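Local coordinates for protein benzoate transport porin BenP (PDB 5DL8) that forms an outer-membrane beta-barrel porin that probably serves as a diffusion channel for benzoate, at residues Lys59-His63 / Ile74-Ala78; Ile69-Pro73 / Leu121-Lys125; Ser90-Asp96 / Thr105-Ala109; Phe248-Asn252 / Glu302-Ile306; Lys341-Gly345 / His357-Ser361. All blocks are in the same frame, centred on the assembly; numbering follows the deposited sequence.

Contact 1: residues Lys59-His63 / Ile74-Ala78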
# COMPACT_ATOMS: atom_id res chain seq x y z
N LYS A 59 -15.75 -13.71 -0.45
CA LYS A 59 -16.63 -12.66 -0.91
C LYS A 59 -17.82 -13.17 -1.59
O LYS A 59 -17.72 -13.62 -2.74
CB LYS A 59 -15.96 -11.87 -1.99
CG LYS A 59 -14.70 -11.20 -1.57
CD LYS A 59 -14.13 -10.41 -2.73
CE LYS A 59 -15.17 -9.42 -3.20
NZ LYS A 59 -14.46 -8.35 -3.92
N SER A 60 -18.96 -13.00 -0.96
CA SER A 60 -20.19 -13.46 -1.59
C SER A 60 -20.56 -12.74 -2.90
O SER A 60 -20.27 -11.58 -3.13
CB SER A 60 -21.38 -13.42 -0.63
OG SER A 60 -21.91 -12.11 -0.50
N LYS A 61 -21.25 -13.49 -3.75
CA LYS A 61 -22.05 -12.85 -4.78
C LYS A 61 -23.06 -11.90 -4.10
O LYS A 61 -23.44 -12.06 -2.92
CB LYS A 61 -22.78 -13.89 -5.67
CG LYS A 61 -23.92 -14.67 -5.00
CD LYS A 61 -24.55 -15.71 -5.97
CE LYS A 61 -25.15 -16.94 -5.27
NZ LYS A 61 -25.57 -18.04 -6.18
N MET A 62 -23.51 -10.94 -4.88
CA MET A 62 -24.62 -10.09 -4.48
C MET A 62 -25.93 -10.84 -4.70
O MET A 62 -26.21 -11.37 -5.76
CB MET A 62 -24.58 -8.73 -5.20
CG MET A 62 -23.42 -7.84 -4.77
SD MET A 62 -23.02 -7.63 -2.99
CE MET A 62 -24.41 -6.60 -2.48
N HIS A 63 -26.73 -10.94 -3.67
CA HIS A 63 -27.95 -11.70 -3.81
C HIS A 63 -29.11 -10.77 -3.99
O HIS A 63 -29.31 -9.88 -3.21
CB HIS A 63 -28.21 -12.52 -2.58
CG HIS A 63 -27.50 -13.84 -2.55
ND1 HIS A 63 -26.16 -13.96 -2.18
CD2 HIS A 63 -27.97 -15.09 -2.75
CE1 HIS A 63 -25.84 -15.24 -2.19
NE2 HIS A 63 -26.92 -15.94 -2.53
N ILE A 74 -32.85 -4.51 -5.04
CA ILE A 74 -32.00 -4.29 -3.85
C ILE A 74 -31.29 -5.60 -3.61
O ILE A 74 -31.90 -6.67 -3.75
CB ILE A 74 -32.80 -3.81 -2.60
CG1 ILE A 74 -32.97 -2.29 -2.65
CG2 ILE A 74 -32.06 -4.14 -1.29
CD1 ILE A 74 -34.19 -1.76 -1.90
N THR A 75 -30.00 -5.53 -3.24
CA THR A 75 -29.11 -6.74 -3.15
C THR A 75 -28.39 -6.77 -1.81
O THR A 75 -28.14 -5.73 -1.23
CB THR A 75 -28.05 -6.85 -4.30
OG1 THR A 75 -27.21 -5.69 -4.31
CG2 THR A 75 -28.71 -6.95 -5.65
N ILE A 76 -28.15 -7.99 -1.30
CA ILE A 76 -27.39 -8.21 -0.04
C ILE A 76 -26.22 -9.20 -0.28
O ILE A 76 -26.33 -10.12 -1.10
CB ILE A 76 -28.23 -8.77 1.14
CG1 ILE A 76 -29.18 -9.90 0.65
CG2 ILE A 76 -29.01 -7.65 1.82
CD1 ILE A 76 -29.43 -11.01 1.66
N GLY A 77 -25.12 -8.97 0.41
CA GLY A 77 -24.08 -9.98 0.52
C GLY A 77 -23.29 -9.82 1.78
O GLY A 77 -23.58 -9.00 2.63
N ALA A 78 -22.24 -10.60 1.86
CA ALA A 78 -21.29 -10.53 2.96
C ALA A 78 -19.90 -11.02 2.54
O ALA A 78 -19.75 -11.85 1.58
CB ALA A 78 -21.78 -11.34 4.14
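The imidazole of His63 turns an edge toward Ile76 O, which lies close to the ring plane, with His63 CB 3.4 Å from Ile76 O. Over one face of the same ring, Lys61 CD sits 3.9 Å above the plane, toward the rim. His63 and Ile76 share a face of the sheet as an antiparallel hydrogen-bonded pair: His63 N donates to Ile76 O at 2.7 Å, and Ile76 N returns a bond to His63 O at 2.9 Å. That second carbonyl also takes a CA-H...O contact from Thr75 CA.

Farther along, the backbones lose this regular pairing. Ser60 N still reaches Ala78 O (2.9 Å), but Ala78 N is met by a side chain, Ser60 OG, at 2.8 Å. A chi1 of 80° tucks that hydroxyl between the backbone N and the carbonyl carbon, facing the other strand. Met62 crosses Thr75 at about a right angle; its doubly bent chain lays CE against Thr75 OG1 (3.5 Å), an oxygen that bonds to Asn19. Ser60 O accepts from Lys120 NZ. The serine hydroxyl thus takes the place a carbonyl would have in regular pairing, and strands 47-65 and 72-87 stay joined through an irregular step.

Contact 2: residues Ile69-Pro73 / Leu121-Lys125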
# COMPACT_ATOMS: atom_id res chain seq x y z
N ILE A 69 -36.90 -1.91 -7.46
CA ILE A 69 -37.25 -0.48 -7.52
C ILE A 69 -36.74 0.06 -8.84
O ILE A 69 -35.55 -0.02 -9.13
CB ILE A 69 -36.63 0.30 -6.33
CG1 ILE A 69 -37.10 -0.31 -5.01
CG2 ILE A 69 -36.99 1.77 -6.32
CD1 ILE A 69 -36.50 0.37 -3.80
N ALA A 70 -37.67 0.54 -9.66
CA ALA A 70 -37.41 0.94 -11.05
C ALA A 70 -36.59 -0.09 -11.83
O ALA A 70 -35.53 0.26 -12.35
CB ALA A 70 -36.72 2.30 -11.08
N ASP A 71 -37.06 -1.35 -11.87
CA ASP A 71 -36.40 -2.48 -12.63
C ASP A 71 -35.05 -2.98 -12.10
O ASP A 71 -34.48 -3.91 -12.70
CB ASP A 71 -36.28 -2.18 -14.15
CG ASP A 71 -37.62 -2.13 -14.84
OD1 ASP A 71 -38.59 -2.74 -14.39
OD2 ASP A 71 -37.74 -1.49 -15.90
N LYS A 72 -34.57 -2.45 -10.96
CA LYS A 72 -33.32 -2.91 -10.30
C LYS A 72 -33.55 -3.50 -8.90
O LYS A 72 -34.15 -2.84 -8.03
CB LYS A 72 -32.31 -1.74 -10.08
CG LYS A 72 -32.21 -0.74 -11.18
CD LYS A 72 -31.45 -1.38 -12.32
CE LYS A 72 -31.51 -0.48 -13.55
NZ LYS A 72 -30.62 -1.12 -14.55
N PRO A 73 -32.99 -4.70 -8.65
CA PRO A 73 -33.16 -5.25 -7.32
C PRO A 73 -32.31 -4.57 -6.24
O PRO A 73 -31.20 -4.07 -6.50
CB PRO A 73 -32.74 -6.73 -7.49
CG PRO A 73 -31.91 -6.78 -8.74
CD PRO A 73 -32.48 -5.71 -9.61
N LEU A 121 -24.75 -4.14 0.95
CA LEU A 121 -26.09 -3.76 0.46
C LEU A 121 -25.92 -3.01 -0.89
O LEU A 121 -25.22 -2.00 -0.96
CB LEU A 121 -26.84 -2.87 1.53
CG LEU A 121 -28.33 -2.49 1.30
CD1 LEU A 121 -29.32 -3.66 1.34
CD2 LEU A 121 -28.81 -1.34 2.26
N GLY A 122 -26.54 -3.51 -1.96
CA GLY A 122 -26.29 -2.97 -3.31
C GLY A 122 -27.59 -2.48 -3.93
O GLY A 122 -28.69 -2.96 -3.59
N TYR A 123 -27.46 -1.51 -4.84
CA TYR A 123 -28.56 -1.08 -5.71
C TYR A 123 -28.00 -0.57 -7.09
O TYR A 123 -27.23 0.39 -7.10
CB TYR A 123 -29.46 0.01 -5.04
CG TYR A 123 -30.57 0.52 -5.99
CD1 TYR A 123 -31.72 -0.26 -6.23
CD2 TYR A 123 -30.47 1.77 -6.68
CE1 TYR A 123 -32.70 0.17 -7.12
CE2 TYR A 123 -31.46 2.17 -7.60
CZ TYR A 123 -32.57 1.34 -7.77
OH TYR A 123 -33.59 1.66 -8.61
N ASP A 124 -28.42 -1.18 -8.22
CA ASP A 124 -27.97 -0.75 -9.53
C ASP A 124 -26.38 -0.70 -9.60
O ASP A 124 -25.74 -1.75 -9.66
CB ASP A 124 -28.63 0.61 -9.88
CG ASP A 124 -28.51 0.99 -11.38
OD1 ASP A 124 -28.24 0.06 -12.19
OD2 ASP A 124 -28.70 2.18 -11.72
N LYS A 125 -25.76 0.49 -9.64
CA LYS A 125 -24.30 0.60 -9.67
C LYS A 125 -23.69 1.15 -8.38
O LYS A 125 -22.61 1.72 -8.39
CB LYS A 125 -23.88 1.39 -10.91
CG LYS A 125 -24.14 0.58 -12.18
CD LYS A 125 -23.80 1.35 -13.46
CE LYS A 125 -23.90 0.40 -14.63
NZ LYS A 125 -24.38 1.12 -15.83
O HOH W 1 -29.40 -3.82 -8.59
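A type I' beta turn, Ile69 to Lys72, meets the end of strand 107-123 through the phenol of Tyr123, whose OH donates to Ile69 O at 2.6 Å. The hydroxyl comes from above the carbonyl plane, 51° out of it, while Lys72 N, which closes the turn, approaches the same oxygen from the opposite face. Two donors therefore grip Ile69 O, tying the turn's own backbone to the neighbouring strand.

The ring is thrown out toward the turn by chi1 of 177°, which sets CG opposite the backbone N. Along its edge, near the ring plane, CE1 comes within 3.5 Å of Lys72 O. Lys72 crosses the ring at about a right angle, CB lying 3.5 Å from Tyr123 CE1 and CG leaning toward the hydroxyl, and Ile69 CB packs near CE1 as well.

The 69-72 turn is a short hairpin end, of the kind that links strands on the periplasmic side of OprD-family porins. Strands 72-87 and 107-123 pair directly a little farther in, where Thr75 and Gly122 share a backbone bond. By Pro73 the chains have drawn apart, and a water fills the place of the next bond, donating to Pro73 O and accepting from Asp124 N, both at 2.8 Å.

Beyond the ring, Lys72 bends at chi2 (-74°) and runs across the carboxylate of Asp124. CD touches Asp124 OD1 at 3.5 Å, and Lys72 NZ forms a rather long salt bridge to that oxygen at 3.6 Å. The backbone Asp124 O accepts from Asn19 ND2.

Contact 3: residues Ser90-Asp96 / Thr105-Ala109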
# COMPACT_ATOMS: atom_id res chain seq x y z
N SER A 90 14.06 -17.41 15.69
CA SER A 90 14.20 -17.23 17.13
C SER A 90 13.92 -15.75 17.43
O SER A 90 13.97 -14.89 16.53
CB SER A 90 15.62 -17.67 17.54
OG SER A 90 16.45 -16.64 17.07
N ASP A 91 13.59 -15.45 18.65
CA ASP A 91 13.12 -14.11 19.04
C ASP A 91 14.35 -13.17 19.07
O ASP A 91 15.31 -13.44 19.71
CB ASP A 91 12.42 -14.19 20.38
CG ASP A 91 11.71 -12.89 20.80
OD1 ASP A 91 11.75 -11.88 20.06
OD2 ASP A 91 11.09 -12.91 21.93
N LYS A 92 14.34 -12.12 18.26
CA LYS A 92 15.42 -11.07 18.28
C LYS A 92 15.19 -10.04 19.37
O LYS A 92 16.05 -9.19 19.62
CB LYS A 92 15.45 -10.31 16.92
CG LYS A 92 15.98 -11.15 15.74
CD LYS A 92 16.15 -10.26 14.52
CE LYS A 92 15.76 -10.97 13.25
NZ LYS A 92 16.56 -12.14 13.03
N HIS A 93 14.00 -10.08 19.97
CA HIS A 93 13.70 -9.09 21.01
C HIS A 93 13.81 -7.63 20.54
O HIS A 93 14.09 -6.72 21.33
CB HIS A 93 14.57 -9.33 22.27
CG HIS A 93 14.37 -10.68 22.87
ND1 HIS A 93 13.49 -10.90 23.89
CD2 HIS A 93 14.87 -11.89 22.54
CE1 HIS A 93 13.52 -12.19 24.23
NE2 HIS A 93 14.33 -12.81 23.41
N VAL A 94 13.49 -7.39 19.28
CA VAL A 94 13.36 -6.07 18.71
C VAL A 94 12.29 -6.13 17.65
O VAL A 94 12.14 -7.14 16.99
CB VAL A 94 14.74 -5.57 18.11
CG1 VAL A 94 15.15 -6.33 16.88
CG2 VAL A 94 14.75 -4.08 17.72
N ALA A 95 11.60 -4.98 17.43
CA ALA A 95 10.60 -4.86 16.43
C ALA A 95 11.14 -5.11 15.05
O ALA A 95 12.14 -4.69 14.72
CB ALA A 95 9.93 -3.50 16.49
N ASP A 96 10.38 -5.79 14.26
CA ASP A 96 10.63 -5.97 12.82
C ASP A 96 9.69 -5.26 11.85
O ASP A 96 9.98 -5.21 10.66
CB ASP A 96 10.76 -7.54 12.50
CG ASP A 96 9.46 -8.32 12.65
OD1 ASP A 96 8.37 -7.75 13.02
OD2 ASP A 96 9.56 -9.52 12.32
N THR A 105 7.63 -6.25 27.30
CA THR A 105 8.43 -7.44 27.49
C THR A 105 9.59 -7.43 26.50
O THR A 105 10.56 -8.10 26.71
CB THR A 105 7.64 -8.71 27.36
OG1 THR A 105 7.13 -8.79 26.05
CG2 THR A 105 6.48 -8.73 28.34
N GLN A 106 9.52 -6.65 25.43
CA GLN A 106 10.59 -6.69 24.39
C GLN A 106 10.69 -8.01 23.63
O GLN A 106 11.81 -8.56 23.50
CB GLN A 106 11.96 -6.41 25.02
CG GLN A 106 12.05 -5.09 25.75
CD GLN A 106 12.85 -4.15 24.89
OE1 GLN A 106 12.32 -3.54 23.92
NE2 GLN A 106 14.16 -4.05 25.21
N SER A 107 9.55 -8.57 23.31
CA SER A 107 9.42 -9.83 22.67
C SER A 107 8.61 -9.78 21.35
O SER A 107 7.56 -9.21 21.28
CB SER A 107 8.91 -10.90 23.64
OG SER A 107 8.78 -12.21 23.04
N GLN A 108 9.16 -10.35 20.29
CA GLN A 108 8.40 -10.51 19.03
C GLN A 108 7.35 -11.55 19.28
O GLN A 108 7.64 -12.51 19.96
CB GLN A 108 9.31 -11.04 17.94
CG GLN A 108 10.48 -10.12 17.59
CD GLN A 108 11.15 -10.56 16.33
OE1 GLN A 108 12.25 -11.28 16.32
NE2 GLN A 108 10.48 -10.19 15.20
N ALA A 109 6.14 -11.36 18.78
CA ALA A 109 5.05 -12.34 19.02
C ALA A 109 5.43 -13.71 18.44
O ALA A 109 6.12 -13.80 17.38
CB ALA A 109 3.81 -11.89 18.26
O HOH W 2 12.56 -13.34 14.62
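Of the hydrogen bonds, two cross to the carboxylate of Asp91: Ser107 OG donates to OD2 at 2.7 Å and Gln108 N to OD1 at 3.0 Å, both on the syn side though somewhat out of the carboxylate plane. His93 N reaches Asp91 OD1 at 2.9 Å from the other face of that plane, so three donors hold the group and fix its rotation. Chi1 of -171° swings the carboxylate clear of its own backbone N to meet them.

Among amide and ring bonds, Gln108 runs past Asp91 in the opposite direction with an extended chain. Its OE1 receives Lys92 N at 3.0 Å, in the carbonyl plane and on a lone pair. His93 ND1 donates to Gln106 O at 2.9 Å, with the oxygen tilted slightly from the ring plane, while Asp91 OD2 lies over one face of the imidazole near its rim.

In van der Waals contact, Gln108 packs its aliphatic part into the loop, CG lying 3.3 Å from Asp91 OD1 and also near Val94 O. At the far end Gln108 NE2 lies near Asp96, whose OD2 is bonded to Ser49 OG.

The Asp91 OD1 bond to His93 N makes an Asx turn, and Gln106 with Ser107, both facing Asn102, form a G1 beta bulge. Both motifs lie in the connection between strands 72-87 and 107-123, close to the calcium-binding residues Phe39 and Asp46.

Contact 4: residues Phe248-Asn252 / Glu302-Ile306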
# COMPACT_ATOMS: atom_id res chain seq x y z
N PHE A 248 1.05 12.62 -13.28
CA PHE A 248 1.31 13.78 -12.44
C PHE A 248 0.57 13.61 -11.20
O PHE A 248 -0.62 13.44 -11.29
CB PHE A 248 0.84 15.05 -13.12
CG PHE A 248 0.90 16.31 -12.28
CD1 PHE A 248 2.08 17.00 -12.11
CD2 PHE A 248 -0.29 16.87 -11.74
CE1 PHE A 248 2.10 18.20 -11.30
CE2 PHE A 248 -0.29 18.09 -10.96
CZ PHE A 248 0.91 18.77 -10.76
N LYS A 249 1.23 13.76 -10.08
CA LYS A 249 0.62 13.61 -8.81
C LYS A 249 0.84 14.82 -7.89
O LYS A 249 1.98 15.28 -7.72
CB LYS A 249 1.17 12.34 -8.14
CG LYS A 249 0.85 11.13 -9.04
CD LYS A 249 1.49 9.85 -8.64
CE LYS A 249 0.85 8.63 -9.18
NZ LYS A 249 -0.30 8.22 -8.40
N TYR A 250 -0.23 15.29 -7.23
CA TYR A 250 -0.14 16.41 -6.27
C TYR A 250 -0.82 16.05 -4.97
O TYR A 250 -1.99 15.67 -4.93
CB TYR A 250 -0.72 17.70 -6.82
CG TYR A 250 -0.78 18.86 -5.80
CD1 TYR A 250 0.32 19.63 -5.56
CD2 TYR A 250 -1.93 19.18 -5.11
CE1 TYR A 250 0.29 20.70 -4.64
CE2 TYR A 250 -2.00 20.23 -4.27
CZ TYR A 250 -0.86 20.97 -4.01
OH TYR A 250 -0.86 21.99 -3.08
N PHE A 251 -0.03 16.11 -3.93
CA PHE A 251 -0.55 15.96 -2.55
C PHE A 251 -0.41 17.29 -1.74
O PHE A 251 0.66 17.95 -1.74
CB PHE A 251 0.19 14.84 -1.73
CG PHE A 251 0.00 13.43 -2.20
CD1 PHE A 251 0.76 12.92 -3.20
CD2 PHE A 251 -0.85 12.61 -1.57
CE1 PHE A 251 0.58 11.61 -3.65
CE2 PHE A 251 -1.05 11.31 -1.96
CZ PHE A 251 -0.34 10.79 -3.00
N ASN A 252 -1.41 17.54 -0.92
CA ASN A 252 -1.34 18.65 0.04
C ASN A 252 -1.79 18.13 1.38
O ASN A 252 -2.90 17.69 1.46
CB ASN A 252 -2.29 19.77 -0.37
CG ASN A 252 -2.07 21.13 0.36
OD1 ASN A 252 -2.42 21.34 1.55
ND2 ASN A 252 -1.56 22.08 -0.38
N GLU A 302 1.95 5.00 1.43
CA GLU A 302 1.22 5.93 0.51
C GLU A 302 1.61 5.44 -0.86
O GLU A 302 2.59 5.91 -1.52
CB GLU A 302 1.56 7.40 0.74
CG GLU A 302 0.78 8.34 -0.17
CD GLU A 302 -0.70 7.89 -0.22
OE1 GLU A 302 -1.05 7.06 -1.16
OE2 GLU A 302 -1.47 8.30 0.72
N THR A 303 0.78 4.51 -1.28
CA THR A 303 0.94 3.77 -2.56
C THR A 303 0.71 4.63 -3.81
O THR A 303 1.11 4.21 -4.89
CB THR A 303 -0.02 2.55 -2.68
OG1 THR A 303 -1.39 3.01 -2.48
CG2 THR A 303 0.38 1.38 -1.52
N TYR A 304 0.07 5.79 -3.64
CA TYR A 304 -0.15 6.76 -4.74
C TYR A 304 0.93 7.76 -4.93
O TYR A 304 0.76 8.72 -5.69
CB TYR A 304 -1.51 7.42 -4.53
CG TYR A 304 -2.64 6.41 -4.78
CD1 TYR A 304 -2.98 5.40 -3.80
CD2 TYR A 304 -3.28 6.37 -6.07
CE1 TYR A 304 -3.97 4.44 -4.08
CE2 TYR A 304 -4.25 5.42 -6.37
CZ TYR A 304 -4.62 4.49 -5.41
OH TYR A 304 -5.62 3.65 -5.78
N PHE A 305 1.99 7.64 -4.15
CA PHE A 305 3.23 8.36 -4.43
C PHE A 305 3.72 7.76 -5.77
O PHE A 305 3.26 6.66 -6.14
CB PHE A 305 4.27 8.12 -3.31
CG PHE A 305 4.22 9.05 -2.13
CD1 PHE A 305 3.26 10.02 -1.95
CD2 PHE A 305 5.19 8.90 -1.13
CE1 PHE A 305 3.25 10.82 -0.83
CE2 PHE A 305 5.21 9.73 0.03
CZ PHE A 305 4.22 10.67 0.17
N ILE A 306 4.56 8.48 -6.55
CA ILE A 306 5.04 7.92 -7.91
C ILE A 306 5.90 6.63 -7.76
O ILE A 306 6.05 5.86 -8.67
CB ILE A 306 5.92 8.86 -8.76
CG1 ILE A 306 7.28 9.07 -8.05
CG2 ILE A 306 5.26 10.17 -9.07
CD1 ILE A 306 8.09 10.23 -8.65
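Lys249 points from strand 243-255 at the 302-306 turn, and its chain runs along the carbonyl of Tyr304. From CB the chain leaves with CG beside the backbone N, and CG is still 4.1 Å from Tyr304 O. The methylene CD comes in closer, at 3.2 Å from Tyr304 O, and on another flank it packs against Ile306 CG2 at 3.8 Å. CE follows past the same oxygen. A bend at chi4 (-82°) then brings NZ back so that it donates to Tyr304 O at 3.0 Å, from above the carbonyl plane rather than on a lone pair. Tyr230 OH is a second partner of the ammonium.

Two residues on, Phe251 uses its ring in three ways. Phe305 presents an edge to one face in a T-shaped stack, centroids 5.2 Å apart and planes at 85°, with Phe305 CD1 3.5 Å from Phe251 CE1. Tyr304 O lies at the ring's own edge, and the carboxylate of Glu302 slants past CE2. Glu302 CB in turn covers the centre of one face of Phe305.

Within the type I turn, Glu302 OE1 accepts from Tyr304 N at 3.0 Å through its anti lone pair, and OE2 is bonded to Val139 N. This holds the carboxylate beside the aromatic rings. Tyr304 OH reaches Arg206 and Asp136 O beyond.

Such a buried turn, belonging to the long loop between strands 278-288 and 319-328 and pressed on the barrel wall, is consistent with the inward-folded loops that narrow OprD-family channels.

Contact 5: residues Lys341-Gly345 / His357-Ser361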
# COMPACT_ATOMS: atom_id res chain seq x y z
N LYS A 341 15.28 -0.59 -9.46
CA LYS A 341 14.93 0.86 -9.24
C LYS A 341 16.06 1.49 -8.41
O LYS A 341 16.61 0.78 -7.59
CB LYS A 341 13.70 0.97 -8.41
CG LYS A 341 12.60 0.14 -8.94
CD LYS A 341 11.33 0.35 -8.09
CE LYS A 341 10.14 -0.45 -8.61
NZ LYS A 341 9.12 -0.36 -7.52
N TYR A 342 16.43 2.74 -8.69
CA TYR A 342 17.45 3.51 -8.00
C TYR A 342 16.89 4.95 -7.75
O TYR A 342 16.38 5.51 -8.67
CB TYR A 342 18.72 3.66 -8.85
CG TYR A 342 19.96 4.23 -8.12
CD1 TYR A 342 20.81 3.34 -7.41
CD2 TYR A 342 20.35 5.63 -8.16
CE1 TYR A 342 21.95 3.77 -6.75
CE2 TYR A 342 21.56 6.07 -7.50
CZ TYR A 342 22.34 5.11 -6.79
OH TYR A 342 23.55 5.32 -6.08
N VAL A 343 16.97 5.48 -6.54
CA VAL A 343 16.57 6.81 -6.16
C VAL A 343 17.69 7.51 -5.43
O VAL A 343 18.31 6.94 -4.54
CB VAL A 343 15.33 6.75 -5.25
CG1 VAL A 343 14.67 8.10 -4.97
CG2 VAL A 343 14.28 5.93 -5.89
N TYR A 344 17.92 8.78 -5.78
CA TYR A 344 18.77 9.68 -5.05
C TYR A 344 17.90 10.85 -4.57
O TYR A 344 17.08 11.34 -5.32
CB TYR A 344 19.89 10.16 -5.95
CG TYR A 344 20.77 11.27 -5.41
CD1 TYR A 344 21.85 10.97 -4.63
CD2 TYR A 344 20.55 12.61 -5.73
CE1 TYR A 344 22.70 11.96 -4.13
CE2 TYR A 344 21.42 13.62 -5.26
CZ TYR A 344 22.46 13.27 -4.42
OH TYR A 344 23.37 14.16 -3.91
N GLY A 345 18.09 11.24 -3.31
CA GLY A 345 17.39 12.33 -2.67
C GLY A 345 18.42 13.27 -1.99
O GLY A 345 19.47 12.81 -1.45
N HIS A 357 22.02 13.70 2.09
CA HIS A 357 21.62 13.07 0.88
C HIS A 357 21.53 11.60 1.06
O HIS A 357 22.23 11.02 1.95
CB HIS A 357 22.56 13.53 -0.30
CG HIS A 357 24.01 13.14 -0.19
ND1 HIS A 357 24.49 11.88 -0.50
CD2 HIS A 357 25.11 13.86 0.11
CE1 HIS A 357 25.81 11.83 -0.35
NE2 HIS A 357 26.21 13.03 0.00
N GLU A 358 20.71 10.93 0.24
CA GLU A 358 20.54 9.47 0.46
C GLU A 358 20.19 8.75 -0.84
O GLU A 358 19.71 9.39 -1.78
CB GLU A 358 19.46 9.22 1.53
CG GLU A 358 18.12 9.74 1.04
CD GLU A 358 16.99 9.80 2.07
OE1 GLU A 358 15.84 10.25 1.66
OE2 GLU A 358 17.24 9.37 3.25
N THR A 359 20.44 7.47 -0.89
CA THR A 359 20.16 6.65 -2.04
C THR A 359 19.46 5.40 -1.64
O THR A 359 19.75 4.85 -0.56
CB THR A 359 21.43 6.27 -2.92
OG1 THR A 359 22.37 5.51 -2.14
CG2 THR A 359 22.11 7.46 -3.47
N GLU A 360 18.59 4.88 -2.48
CA GLU A 360 17.96 3.55 -2.23
C GLU A 360 17.87 2.79 -3.55
O GLU A 360 17.36 3.31 -4.53
CB GLU A 360 16.56 3.68 -1.68
CG GLU A 360 15.96 2.31 -1.23
CD GLU A 360 14.49 2.36 -0.76
OE1 GLU A 360 14.18 3.11 0.21
OE2 GLU A 360 13.67 1.63 -1.37
N SER A 361 18.42 1.58 -3.58
CA SER A 361 18.29 0.66 -4.71
C SER A 361 17.37 -0.50 -4.29
O SER A 361 17.29 -0.84 -3.12
CB SER A 361 19.69 0.24 -5.24
OG SER A 361 20.39 -0.44 -4.24
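Glu358 N donates to Gly345 O at 2.8 Å, and the same oxygen takes a CA-H...O contact from His357. This belongs to the beta hairpin of strands 336-349 and 355-368, antiparallel neighbours in the barrel wall with axes 4.7 Å apart here. Gly345 N answers to Glu358 O at 2.9 Å, and Val343 and Glu360 form the next hydrogen-bonded pair. Val343 O accepts from Glu360 N at 2.9 Å and has the CA-H of Thr359 as a further, weaker contact.

Val343, Glu358 and Glu360 share the face that meets the loop running through Asn307 and Phe313. Glu358 ends on Tyr386 OH and in a salt bridge to Lys315, and Glu360 ends on Thr311 OG1 and Ala310 N, so both buried carboxylates are satisfied from outside the hairpin.

The face bearing Tyr342, Tyr344, Thr359 and Ser361 makes its cross-strand contacts mainly through the tyrosine side chains and the Thr359 methyl. With chi1 near 180° (-169° and 171°), both phenols swing away from their own N-H and lean over the neighbouring strand. Tyr344 OH lies 3.8 Å from His357 CB. The methyl of Thr359 sits between the two phenols, CG2 lying 3.7 Å from Tyr342 OH and also 3.7 Å from Tyr344 CD1, at the edge of the latter ring.

Overall arrangement
All five contacts belong to the antiparallel barrel wall or to loops folded against it. Contacts 1 and 2 interleave along the chain, share strand 72-87, lie 12 Å apart between centres, and touch: Thr75 O receives Gly122 N, tying the neighbouring strands 47-65, 72-87 and 107-123 together near their periplasmic turns. Contact 3 uses the opposite end of strand 107-123, about 51 Å from contact 2 between centres, and is nested within the loop that contact 2 closes. Contacts 4 and 5 follow later in the chain, their centres 18 Å apart, and the loop of 302-306 leads on to residues bonded to Glu358 and Glu360. Together they sample the periplasmic end, a loop near a calcium site, and the wall with its infolded loop.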